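Local coordinates for protein toll (Drosophila melanogaster, PDB 4LXR) that serves as the receptor for cleaved, activated spaetzle, switching on Toll signalling in antifungal immunity and in setting up dorsal-ventral polarity in the embryo, at residues A[482-490]-A[502-513]; A[655-665]-A[677-687]. All blocks are in the same frame, centred on the assembly; numbering follows the deposited sequence.

Contact 1: A[482-490]-A[502-513]; sequences ISSLGYEDL and MTHNKIRRIALP. With NAG (2-acetamido-2-deoxy-beta-D-glucopyranose), chain F; NAG (2-acetamido-2-deoxy-beta-D-glucopyranose), chain B; NAG (2-acetamido-2-deoxy-beta-D-glucopyranose), chain M.
Ile-482 and Asn-505 meet where two consecutive turns of the leucine-rich repeat solenoid, LRR 14 and LRR 15, lie one on the other. The asparagine side chain shows how one residue ties a turn to its neighbour. Its CB packs 3.7 Å from the carbonyl O of Ile-482, and CG lies 3.9 Å from Ile-482 N. OD1 accepts the backbone N-H of Ile-482 on a lone pair in the carbonyl plane, at 3.0 Å, and also rests 3.3 Å from Ile-482 CG1, while ND2 turns back to the O of Thr-503 within its own turn and also bonds the O of Leu-477. Both ends of the buried amide are thus satisfied and its rotation is fixed. Next along, the backbones run parallel: Arg-508 N donates to Ser-483 O, Leu-485 N to Arg-509 O, and Ala-511 N to Leu-485 O. Leu-485 faces the core, its CG anti to the carbonyl carbon (chi1 -64°), which brings CD1 to 3.8 Å from Ile-507 CD1 and CD2 to 3.8 Å from the sulfur SD of Met-502. Farther along, Pro-513 CG comes within 3.8 Å of Tyr-487 CD1.

Contact 2: A[655-665]-A[677-687]; sequences RLPSANTPGYE and LTSIDVDQLPT. With NAG (2-acetamido-2-deoxy-beta-D-glucopyranose), chain K.
Two direct hydrogen bonds join Ala-659 and Tyr-664 to the neighbouring turn. Ala-659 N donates to Asp-683 O at 2.8 Å, and the tyrosine hydroxyl OH gives its proton to Gln-684 O at 2.7 Å, a bond nearly in line with that carbonyl. Tyr-664 reaches it because its CG stands anti to the backbone N (chi1 178°). Within 677-687, Gln-684 OE1 takes the N-H of Asp-681 from above the amide plane, and Asp-681 OD1 accepts from Asp-683 N in an Asx turn. Waters add indirect links: one accepts from Leu-656 N and lies by Ser-679 O, another bridges Ala-659 O and Glu-665 O to Thr-687 N. In van der Waals packing, Gln-684 CB lies 4.0 Å from Leu-656 CB, and NE2 rests against Arg-655 CG. With an alanine at Gln-684, Asp-681 N would probably lose its side-chain acceptor and a gap would open beside Leu-656. Pro-657 CG sits over the centre of one face of the Tyr-664 ring, and Leu-656 CD1 meets Ile-680 CD1 at 4.1 Å. The end of the 3-10 segment after the Asx turn, with Pro-686, thus packs on the preceding repeat, LRR 17 against LRR 16 of a leucine-rich repeat solenoid.

How the contacts relate
The same principle, each turn of a solenoid resting on the next, is met twice in the Toll ectodomain. Both segments of contact 1 precede those of contact 2 in the sequence; the centres are about 45 Å apart and even the nearest atoms about 25 Å. Contact 1 joins LRR 14 and LRR 15, and contact 2 joins LRR 16 and LRR 17, farther toward the C-terminus. They share no sheet: 484-485 and 509-510 pair in contact 1, whereas the segments of contact 2 are loops flanking strand 669-671. These are two instances of the repeat-on-repeat packing from which leucine-rich repeat solenoids are built, one in each array of the extracellular part.

Contact 1: A[482-490]-A[502-513]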
loop_
_atom_site.group_PDB
_atom_site.type_symbol
_atom_site.label_atom_id
_atom_site.label_comp_id
_atom_site.label_asym_id
_atom_site.label_seq_id
_atom_site.Cartn_x
_atom_site.Cartn_y
_atom_site.Cartn_z
ATOM N N ILE A 482 2.762 -5.125 23.040
ATOM C CA ILE A 482 2.951 -4.071 24.029
ATOM C C ILE A 482 1.676 -3.984 24.871
ATOM O O ILE A 482 0.577 -3.980 24.326
ATOM C CB ILE A 482 3.254 -2.742 23.332
ATOM C CG1 ILE A 482 4.498 -2.899 22.440
ATOM C CG2 ILE A 482 3.406 -1.600 24.352
ATOM C CD1 ILE A 482 4.739 -1.729 21.497
ATOM N N SER A 483 1.805 -3.963 26.192
ATOM C CA SER A 483 0.610 -4.002 27.036
ATOM C C SER A 483 0.314 -2.699 27.792
ATOM O O SER A 483 -0.766 -2.536 28.353
ATOM C CB SER A 483 0.665 -5.194 28.001
ATOM O OG SER A 483 1.790 -5.079 28.848
ATOM N N SER A 484 1.263 -1.769 27.806
ATOM C CA SER A 484 1.044 -0.496 28.485
ATOM C C SER A 484 2.061 0.556 28.057
ATOM O O SER A 484 3.155 0.218 27.596
ATOM C CB SER A 484 1.085 -0.674 30.006
ATOM O OG SER A 484 2.396 -0.989 30.433
ATOM N N LEU A 485 1.692 1.829 28.199
ATOM C CA LEU A 485 2.587 2.921 27.835
ATOM C C LEU A 485 2.760 3.919 28.974
ATOM O O LEU A 485 1.821 4.182 29.726
ATOM C CB LEU A 485 2.093 3.639 26.568
ATOM C CG LEU A 485 2.061 2.839 25.258
ATOM C CD1 LEU A 485 1.311 3.627 24.196
ATOM C CD2 LEU A 485 3.465 2.501 24.764
ATOM N N GLY A 486 3.975 4.450 29.103
ATOM C CA GLY A 486 4.260 5.589 29.966
ATOM C C GLY A 486 4.787 6.686 29.055
ATOM O O GLY A 486 4.961 6.458 27.864
ATOM N N TYR A 487 5.040 7.875 29.581
ATOM C CA TYR A 487 5.510 8.946 28.717
ATOM C C TYR A 487 6.909 8.631 28.193
ATOM O O TYR A 487 7.283 9.081 27.115
ATOM C CB TYR A 487 5.467 10.309 29.423
ATOM C CG TYR A 487 6.546 10.517 30.456
ATOM C CD1 TYR A 487 6.365 10.096 31.772
ATOM C CD2 TYR A 487 7.741 11.140 30.123
ATOM C CE1 TYR A 487 7.348 10.285 32.726
ATOM C CE2 TYR A 487 8.731 11.333 31.066
ATOM C CZ TYR A 487 8.529 10.906 32.367
ATOM O OH TYR A 487 9.515 11.099 33.307
ATOM N N GLU A 488 7.665 7.840 28.952
ATOM C CA GLU A 488 9.004 7.416 28.540
ATOM C C GLU A 488 8.979 6.542 27.288
ATOM O O GLU A 488 9.966 6.479 26.552
ATOM C CB GLU A 488 9.708 6.657 29.667
ATOM C CG GLU A 488 9.907 7.457 30.931
ATOM C CD GLU A 488 8.962 7.032 32.048
ATOM O OE1 GLU A 488 7.882 6.471 31.750
ATOM O OE2 GLU A 488 9.307 7.255 33.229
ATOM N N ASP A 489 7.865 5.851 27.058
ATOM C CA ASP A 489 7.741 4.972 25.891
ATOM C C ASP A 489 7.522 5.770 24.605
ATOM O O ASP A 489 7.697 5.239 23.510
ATOM C CB ASP A 489 6.600 3.968 26.075
ATOM C CG ASP A 489 6.834 3.014 27.236
ATOM O OD1 ASP A 489 7.998 2.624 27.477
ATOM O OD2 ASP A 489 5.845 2.651 27.907
ATOM N N LEU A 490 7.138 7.042 24.747
ATOM C CA LEU A 490 6.888 7.906 23.593
ATOM C C LEU A 490 8.002 8.918 23.364
ATOM O O LEU A 490 7.894 9.763 22.480
ATOM C CB LEU A 490 5.560 8.669 23.739
ATOM C CG LEU A 490 4.263 7.934 24.097
ATOM C CD1 LEU A 490 3.190 8.954 24.433
ATOM C CD2 LEU A 490 3.787 7.003 22.990
ATOM N N MET A 502 1.608 1.956 16.654
ATOM C CA MET A 502 1.410 1.039 17.779
ATOM C C MET A 502 -0.013 0.517 17.824
ATOM O O MET A 502 -0.517 0.176 18.899
ATOM C CB MET A 502 1.749 1.695 19.112
ATOM C CG MET A 502 3.173 2.167 19.230
ATOM S SD MET A 502 3.449 2.664 20.932
ATOM C CE MET A 502 4.912 3.682 20.787
ATOM N N THR A 503 -0.655 0.461 16.659
ATOM C CA THR A 503 -2.007 -0.072 16.562
ATOM C C THR A 503 -2.034 -1.575 16.751
ATOM O O THR A 503 -1.045 -2.258 16.493
ATOM C CB THR A 503 -2.650 0.237 15.212
ATOM O OG1 THR A 503 -1.865 -0.343 14.164
ATOM C CG2 THR A 503 -2.748 1.733 14.999
ATOM N N HIS A 504 -3.175 -2.073 17.218
ATOM C CA HIS A 504 -3.413 -3.506 17.358
ATOM C C HIS A 504 -2.407 -4.206 18.257
ATOM O O HIS A 504 -2.059 -5.361 18.026
ATOM C CB HIS A 504 -3.481 -4.186 15.988
ATOM C CG HIS A 504 -4.663 -3.767 15.172
ATOM N ND1 HIS A 504 -5.846 -4.470 15.162
ATOM C CD2 HIS A 504 -4.848 -2.704 14.353
ATOM C CE1 HIS A 504 -6.709 -3.864 14.367
ATOM N NE2 HIS A 504 -6.130 -2.788 13.867
ATOM N N ASN A 505 -1.942 -3.500 19.279
ATOM C CA ASN A 505 -1.165 -4.132 20.328
ATOM C C ASN A 505 -2.082 -4.602 21.461
ATOM O O ASN A 505 -3.272 -4.844 21.234
ATOM C CB ASN A 505 -0.047 -3.201 20.810
ATOM C CG ASN A 505 1.213 -3.322 19.953
ATOM O OD1 ASN A 505 2.206 -3.917 20.369
ATOM N ND2 ASN A 505 1.157 -2.790 18.736
ATOM N N LYS A 506 -1.535 -4.737 22.665
ATOM C CA LYS A 506 -2.311 -5.194 23.814
ATOM C C LYS A 506 -2.378 -4.094 24.876
ATOM O O LYS A 506 -2.442 -4.373 26.073
ATOM C CB LYS A 506 -1.684 -6.457 24.408
ATOM C CG LYS A 506 -1.576 -7.643 23.426
ATOM C CD LYS A 506 -2.947 -8.233 23.120
ATOM C CE LYS A 506 -2.851 -9.617 22.482
ATOM N NZ LYS A 506 -2.952 -9.579 20.986
ATOM N N ILE A 507 -2.356 -2.846 24.414
ATOM C CA ILE A 507 -2.245 -1.674 25.283
ATOM C C ILE A 507 -3.516 -1.454 26.095
ATOM O O ILE A 507 -4.500 -0.936 25.585
ATOM C CB ILE A 507 -1.904 -0.411 24.450
ATOM C CG1 ILE A 507 -0.532 -0.591 23.774
ATOM C CG2 ILE A 507 -1.922 0.842 25.317
ATOM C CD1 ILE A 507 -0.215 0.444 22.697
ATOM N N ARG A 508 -3.483 -1.854 27.362
ATOM C CA ARG A 508 -4.652 -1.732 28.234
ATOM C C ARG A 508 -4.601 -0.487 29.114
ATOM O O ARG A 508 -5.629 0.139 29.373
ATOM C CB ARG A 508 -4.850 -3.013 29.054
ATOM C CG ARG A 508 -5.317 -4.162 28.175
ATOM C CD ARG A 508 -5.625 -5.437 28.937
ATOM N NE ARG A 508 -6.189 -6.438 28.035
ATOM C CZ ARG A 508 -5.468 -7.228 27.246
ATOM N NH1 ARG A 508 -4.143 -7.145 27.245
ATOM N NH2 ARG A 508 -6.074 -8.104 26.458
ATOM N N ARG A 509 -3.405 -0.118 29.559
ATOM C CA ARG A 509 -3.228 1.146 30.263
ATOM C C ARG A 509 -2.250 2.065 29.544
ATOM O O ARG A 509 -1.284 1.616 28.923
ATOM C CB ARG A 509 -2.773 0.928 31.709
ATOM C CG ARG A 509 -2.670 2.218 32.535
ATOM C CD ARG A 509 -2.349 1.897 33.972
ATOM N NE ARG A 509 -3.368 1.006 34.519
ATOM C CZ ARG A 509 -3.218 0.289 35.622
ATOM N NH1 ARG A 509 -2.079 0.349 36.296
ATOM N NH2 ARG A 509 -4.198 -0.492 36.042
ATOM N N ILE A 510 -2.547 3.355 29.625
ATOM C CA ILE A 510 -1.649 4.431 29.229
ATOM C C ILE A 510 -1.581 5.414 30.400
ATOM O O ILE A 510 -2.524 6.163 30.643
ATOM C CB ILE A 510 -2.164 5.191 28.006
ATOM C CG1 ILE A 510 -2.241 4.262 26.792
ATOM C CG2 ILE A 510 -1.278 6.398 27.733
ATOM C CD1 ILE A 510 -2.689 4.953 25.532
ATOM N N ALA A 511 -0.470 5.401 31.125
ATOM C CA ALA A 511 -0.371 6.130 32.376
ATOM C C ALA A 511 0.576 7.319 32.267
ATOM O O ALA A 511 1.793 7.169 32.381
ATOM C CB ALA A 511 0.063 5.192 33.492
ATOM N N LEU A 512 0.003 8.496 32.036
ATOM C CA LEU A 512 0.764 9.738 31.980
ATOM C C LEU A 512 0.605 10.486 33.295
ATOM O O LEU A 512 -0.485 10.521 33.866
ATOM C CB LEU A 512 0.287 10.604 30.813
ATOM C CG LEU A 512 0.341 9.907 29.454
ATOM C CD1 LEU A 512 -0.094 10.842 28.347
ATOM C CD2 LEU A 512 1.737 9.384 29.203
ATOM N N PRO A 513 1.694 11.091 33.786
ATOM C CA PRO A 513 1.653 11.701 35.114
ATOM C C PRO A 513 1.073 13.114 35.104
ATOM O O PRO A 513 0.877 13.723 34.048
ATOM C CB PRO A 513 3.127 11.727 35.528
ATOM C CG PRO A 513 3.911 11.680 34.228
ATOM C CD PRO A 513 2.959 11.383 33.092
HETATM C C1 NAG F . -0.846 1.765 11.438
HETATM C C2 NAG F . -1.318 2.803 10.408
HETATM C C3 NAG F . -2.833 2.703 10.185
HETATM C C4 NAG F . -3.274 1.260 9.962
HETATM C C5 NAG F . -2.691 0.374 11.054
HETATM C C6 NAG F . -3.033 -1.090 10.894
HETATM C C7 NAG F . -0.268 5.006 10.084
HETATM C C8 NAG F . 0.126 4.525 8.721
HETATM N N2 NAG F . -0.959 4.143 10.836
HETATM O O3 NAG F . -3.183 3.503 9.063
HETATM O O4 NAG F . -4.690 1.142 10.082
HETATM O O5 NAG F . -1.265 0.481 11.042
HETATM O O6 NAG F . -2.459 -1.622 9.708
HETATM O O7 NAG F . 0.018 6.129 10.486
HETATM C C1 NAG B . -5.496 1.463 8.939
HETATM C C2 NAG B . -6.834 0.762 9.139
HETATM C C3 NAG B . -7.788 1.100 7.998
HETATM C C4 NAG B . -7.903 2.609 7.803
HETATM C C5 NAG B . -6.521 3.255 7.714
HETATM C C6 NAG B . -6.575 4.766 7.722
HETATM C C7 NAG B . -6.628 -1.347 10.399
HETATM C C8 NAG B . -6.480 -2.835 10.294
HETATM N N2 NAG B . -6.666 -0.683 9.240
HETATM O O3 NAG B . -9.064 0.530 8.268
HETATM O O4 NAG B . -8.585 2.861 6.579
HETATM O O5 NAG B . -5.712 2.866 8.834
HETATM O O6 NAG B . -5.344 5.333 8.150
HETATM O O7 NAG B . -6.695 -0.776 11.487
HETATM C C1 NAG M . 1.483 -12.019 22.265
HETATM C C2 NAG M . 0.650 -13.194 21.707
HETATM C C3 NAG M . 1.471 -14.492 21.632
HETATM C C4 NAG M . 2.267 -14.756 22.910
HETATM C C5 NAG M . 2.895 -13.476 23.456
HETATM C C6 NAG M . 4.360 -13.623 23.789
HETATM C C7 NAG M . -1.790 -13.382 21.920
HETATM C C8 NAG M . -2.944 -13.596 22.855
HETATM N N2 NAG M . -0.574 -13.395 22.475
HETATM O O3 NAG M . 2.326 -14.483 20.492
HETATM O O4 NAG M . 1.440 -15.357 23.900
HETATM O O5 NAG M . 2.801 -12.444 22.473
HETATM O O6 NAG M . 4.814 -12.541 24.590
HETATM O O7 NAG M . -1.953 -13.206 20.715
HETATM O O HOH W 1 4.259 7.713 32.607
#

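Contact 2: A[655-665]-A[677-687]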
loop_
_atom_site.group_PDB
_atom_site.type_symbol
_atom_site.label_atom_id
_atom_site.label_comp_id
_atom_site.label_asym_id
_atom_site.label_seq_id
_atom_site.Cartn_x
_atom_site.Cartn_y
_atom_site.Cartn_z
ATOM N N ARG A 655 -30.170 7.667 63.304
ATOM C CA ARG A 655 -29.292 8.660 63.897
ATOM C C ARG A 655 -27.962 8.657 63.138
ATOM O O ARG A 655 -27.673 7.719 62.404
ATOM C CB ARG A 655 -29.081 8.332 65.377
ATOM C CG ARG A 655 -28.387 9.407 66.194
ATOM C CD ARG A 655 -28.205 8.976 67.660
ATOM N NE ARG A 655 -29.462 8.564 68.289
ATOM C CZ ARG A 655 -30.431 9.399 68.664
ATOM N NH1 ARG A 655 -30.304 10.708 68.467
ATOM N NH2 ARG A 655 -31.537 8.923 69.228
ATOM N N LEU A 656 -27.174 9.716 63.286
ATOM C CA LEU A 656 -25.829 9.756 62.733
ATOM C C LEU A 656 -24.822 9.410 63.831
ATOM O O LEU A 656 -25.100 9.608 65.017
ATOM C CB LEU A 656 -25.533 11.138 62.158
ATOM C CG LEU A 656 -26.352 11.563 60.938
ATOM C CD1 LEU A 656 -26.007 12.990 60.520
ATOM C CD2 LEU A 656 -26.142 10.597 59.770
ATOM N N PRO A 657 -23.650 8.878 63.449
ATOM C CA PRO A 657 -22.625 8.632 64.469
ATOM C C PRO A 657 -21.919 9.946 64.787
ATOM O O PRO A 657 -22.199 10.948 64.121
ATOM C CB PRO A 657 -21.669 7.661 63.769
ATOM C CG PRO A 657 -21.774 8.020 62.330
ATOM C CD PRO A 657 -23.215 8.441 62.110
ATOM N N SER A 658 -21.029 9.954 65.777
ATOM C CA SER A 658 -20.286 11.174 66.094
ATOM C C SER A 658 -19.216 11.466 65.037
ATOM O O SER A 658 -18.793 10.573 64.300
ATOM C CB SER A 658 -19.677 11.116 67.498
ATOM O OG SER A 658 -18.428 10.469 67.494
ATOM N N ALA A 659 -18.792 12.725 64.966
ATOM C CA ALA A 659 -17.849 13.169 63.945
ATOM C C ALA A 659 -16.438 12.604 64.133
ATOM O O ALA A 659 -15.596 12.747 63.253
ATOM C CB ALA A 659 -17.812 14.691 63.893
ATOM N N ASN A 660 -16.179 11.969 65.274
ATOM C CA ASN A 660 -14.859 11.401 65.557
ATOM C C ASN A 660 -14.670 9.992 65.011
ATOM O O ASN A 660 -13.583 9.423 65.093
ATOM C CB ASN A 660 -14.580 11.415 67.059
ATOM C CG ASN A 660 -14.019 12.737 67.528
ATOM O OD1 ASN A 660 -13.180 13.338 66.856
ATOM N ND2 ASN A 660 -14.483 13.207 68.682
ATOM N N THR A 661 -15.737 9.442 64.447
ATOM C CA THR A 661 -15.745 8.069 63.965
ATOM C C THR A 661 -14.769 7.871 62.804
ATOM O O THR A 661 -14.767 8.653 61.866
ATOM C CB THR A 661 -17.173 7.665 63.553
ATOM O OG1 THR A 661 -18.063 7.911 64.651
ATOM C CG2 THR A 661 -17.245 6.199 63.167
ATOM N N PRO A 662 -13.916 6.834 62.885
ATOM C CA PRO A 662 -12.960 6.533 61.808
ATOM C C PRO A 662 -13.635 6.401 60.440
ATOM O O PRO A 662 -14.690 5.766 60.334
ATOM C CB PRO A 662 -12.329 5.193 62.246
ATOM C CG PRO A 662 -13.100 4.737 63.460
ATOM C CD PRO A 662 -13.712 5.968 64.058
ATOM N N GLY A 663 -13.027 7.003 59.416
ATOM C CA GLY A 663 -13.610 7.064 58.084
ATOM C C GLY A 663 -14.650 8.171 57.965
ATOM O O GLY A 663 -14.460 9.149 57.238
ATOM N N TYR A 664 -15.747 8.014 58.702
ATOM C CA TYR A 664 -16.836 8.979 58.752
ATOM C C TYR A 664 -16.362 10.390 59.135
ATOM O O TYR A 664 -17.010 11.380 58.789
ATOM C CB TYR A 664 -17.909 8.480 59.735
ATOM C CG TYR A 664 -19.094 9.415 59.936
ATOM C CD1 TYR A 664 -20.194 9.363 59.091
ATOM C CD2 TYR A 664 -19.116 10.336 60.981
ATOM C CE1 TYR A 664 -21.275 10.195 59.273
ATOM C CE2 TYR A 664 -20.202 11.188 61.171
ATOM C CZ TYR A 664 -21.276 11.109 60.312
ATOM O OH TYR A 664 -22.364 11.946 60.477
ATOM N N GLU A 665 -15.236 10.484 59.839
ATOM C CA GLU A 665 -14.700 11.780 60.272
ATOM C C GLU A 665 -14.156 12.636 59.128
ATOM O O GLU A 665 -13.910 13.828 59.307
ATOM C CB GLU A 665 -13.592 11.585 61.310
ATOM C CG GLU A 665 -12.339 10.902 60.775
ATOM C CD GLU A 665 -11.240 10.797 61.817
ATOM O OE1 GLU A 665 -11.411 11.355 62.922
ATOM O OE2 GLU A 665 -10.206 10.153 61.533
ATOM N N LEU A 677 -34.179 10.523 60.071
ATOM C CA LEU A 677 -33.462 11.332 61.054
ATOM C C LEU A 677 -34.402 12.263 61.808
ATOM O O LEU A 677 -35.139 13.036 61.192
ATOM C CB LEU A 677 -32.363 12.163 60.380
ATOM C CG LEU A 677 -31.161 11.404 59.796
ATOM C CD1 LEU A 677 -30.185 12.322 59.074
ATOM C CD2 LEU A 677 -30.460 10.621 60.897
ATOM N N THR A 678 -34.356 12.209 63.138
ATOM C CA THR A 678 -35.221 13.060 63.956
ATOM C C THR A 678 -34.499 14.247 64.609
ATOM O O THR A 678 -35.137 15.184 65.076
ATOM C CB THR A 678 -35.982 12.248 65.020
ATOM O OG1 THR A 678 -35.059 11.485 65.809
ATOM C CG2 THR A 678 -36.983 11.307 64.353
ATOM N N SER A 679 -33.173 14.218 64.626
ATOM C CA SER A 679 -32.405 15.311 65.213
ATOM C C SER A 679 -30.968 15.307 64.709
ATOM O O SER A 679 -30.426 14.265 64.361
ATOM C CB SER A 679 -32.428 15.238 66.742
ATOM O OG SER A 679 -32.031 13.954 67.189
ATOM N N ILE A 680 -30.362 16.486 64.648
ATOM C CA ILE A 680 -28.982 16.608 64.214
ATOM C C ILE A 680 -28.159 17.344 65.257
ATOM O O ILE A 680 -28.431 18.499 65.574
ATOM C CB ILE A 680 -28.853 17.400 62.904
ATOM C CG1 ILE A 680 -29.707 16.784 61.793
ATOM C CG2 ILE A 680 -27.391 17.465 62.482
ATOM C CD1 ILE A 680 -29.198 15.439 61.280
ATOM N N ASP A 681 -27.137 16.684 65.777
ATOM C CA ASP A 681 -26.210 17.359 66.664
ATOM C C ASP A 681 -24.992 17.780 65.867
ATOM O O ASP A 681 -24.538 17.049 64.983
ATOM C CB ASP A 681 -25.792 16.447 67.818
ATOM C CG ASP A 681 -25.372 17.231 69.047
ATOM O OD1 ASP A 681 -24.245 17.773 69.060
ATOM O OD2 ASP A 681 -26.177 17.315 70.000
ATOM N N VAL A 682 -24.463 18.956 66.183
ATOM C CA VAL A 682 -23.252 19.453 65.540
ATOM C C VAL A 682 -22.054 18.499 65.737
ATOM O O VAL A 682 -21.148 18.452 64.908
ATOM C CB VAL A 682 -22.905 20.874 66.049
ATOM C CG1 VAL A 682 -22.576 20.833 67.544
ATOM C CG2 VAL A 682 -21.756 21.477 65.248
ATOM N N ASP A 683 -22.054 17.726 66.822
ATOM C CA ASP A 683 -20.960 16.778 67.047
ATOM C C ASP A 683 -21.160 15.464 66.284
ATOM O O ASP A 683 -20.385 14.518 66.438
ATOM C CB ASP A 683 -20.678 16.550 68.542
ATOM C CG ASP A 683 -21.870 15.989 69.300
ATOM O OD1 ASP A 683 -22.502 15.020 68.826
ATOM O OD2 ASP A 683 -22.169 16.518 70.395
ATOM N N GLN A 684 -22.208 15.425 65.465
ATOM C CA GLN A 684 -22.424 14.333 64.526
ATOM C C GLN A 684 -21.998 14.755 63.122
ATOM O O GLN A 684 -22.113 13.978 62.181
ATOM C CB GLN A 684 -23.895 13.919 64.503
ATOM C CG GLN A 684 -24.354 13.114 65.710
ATOM C CD GLN A 684 -25.875 13.042 65.809
ATOM O OE1 GLN A 684 -26.590 13.809 65.162
ATOM N NE2 GLN A 684 -26.372 12.119 66.619
ATOM N N LEU A 685 -21.517 15.990 62.981
ATOM C CA LEU A 685 -21.196 16.524 61.657
ATOM C C LEU A 685 -19.705 16.548 61.384
ATOM O O LEU A 685 -18.974 17.273 62.044
ATOM C CB LEU A 685 -21.773 17.928 61.482
ATOM C CG LEU A 685 -23.293 18.043 61.597
ATOM C CD1 LEU A 685 -23.723 19.502 61.531
ATOM C CD2 LEU A 685 -23.972 17.221 60.512
ATOM N N PRO A 686 -19.253 15.762 60.394
ATOM C CA PRO A 686 -17.829 15.721 60.038
ATOM C C PRO A 686 -17.257 17.109 59.760
ATOM O O PRO A 686 -17.946 17.984 59.237
ATOM C CB PRO A 686 -17.788 14.822 58.793
ATOM C CG PRO A 686 -19.221 14.558 58.424
ATOM C CD PRO A 686 -20.032 14.754 59.659
ATOM N N THR A 687 -15.997 17.295 60.130
ATOM C CA THR A 687 -15.387 18.619 60.177
ATOM C C THR A 687 -15.075 19.216 58.797
ATOM O O THR A 687 -15.128 20.429 58.619
ATOM C CB THR A 687 -14.138 18.607 61.105
ATOM O OG1 THR A 687 -14.333 19.544 62.169
ATOM C CG2 THR A 687 -12.847 18.937 60.346
HETATM C C1 NAG K . -9.892 17.473 56.709
HETATM C C2 NAG K . -9.049 16.361 57.334
HETATM C C3 NAG K . -7.620 16.848 57.547
HETATM C C4 NAG K . -7.037 17.353 56.234
HETATM C C5 NAG K . -7.952 18.410 55.614
HETATM C C6 NAG K . -7.509 18.831 54.232
HETATM C C7 NAG K . -10.163 14.682 58.740
HETATM C C8 NAG K . -10.707 14.372 60.104
HETATM N N2 NAG K . -9.625 15.897 58.589
HETATM O O3 NAG K . -6.815 15.795 58.067
HETATM O O4 NAG K . -5.752 17.917 56.472
HETATM O O5 NAG K . -9.289 17.900 55.476
HETATM O O6 NAG K . -7.903 17.881 53.252
HETATM O O7 NAG K . -10.215 13.868 57.814
HETATM O O HOH W 2 -29.093 11.942 64.204
HETATM O O HOH W 3 -15.059 14.922 61.913
#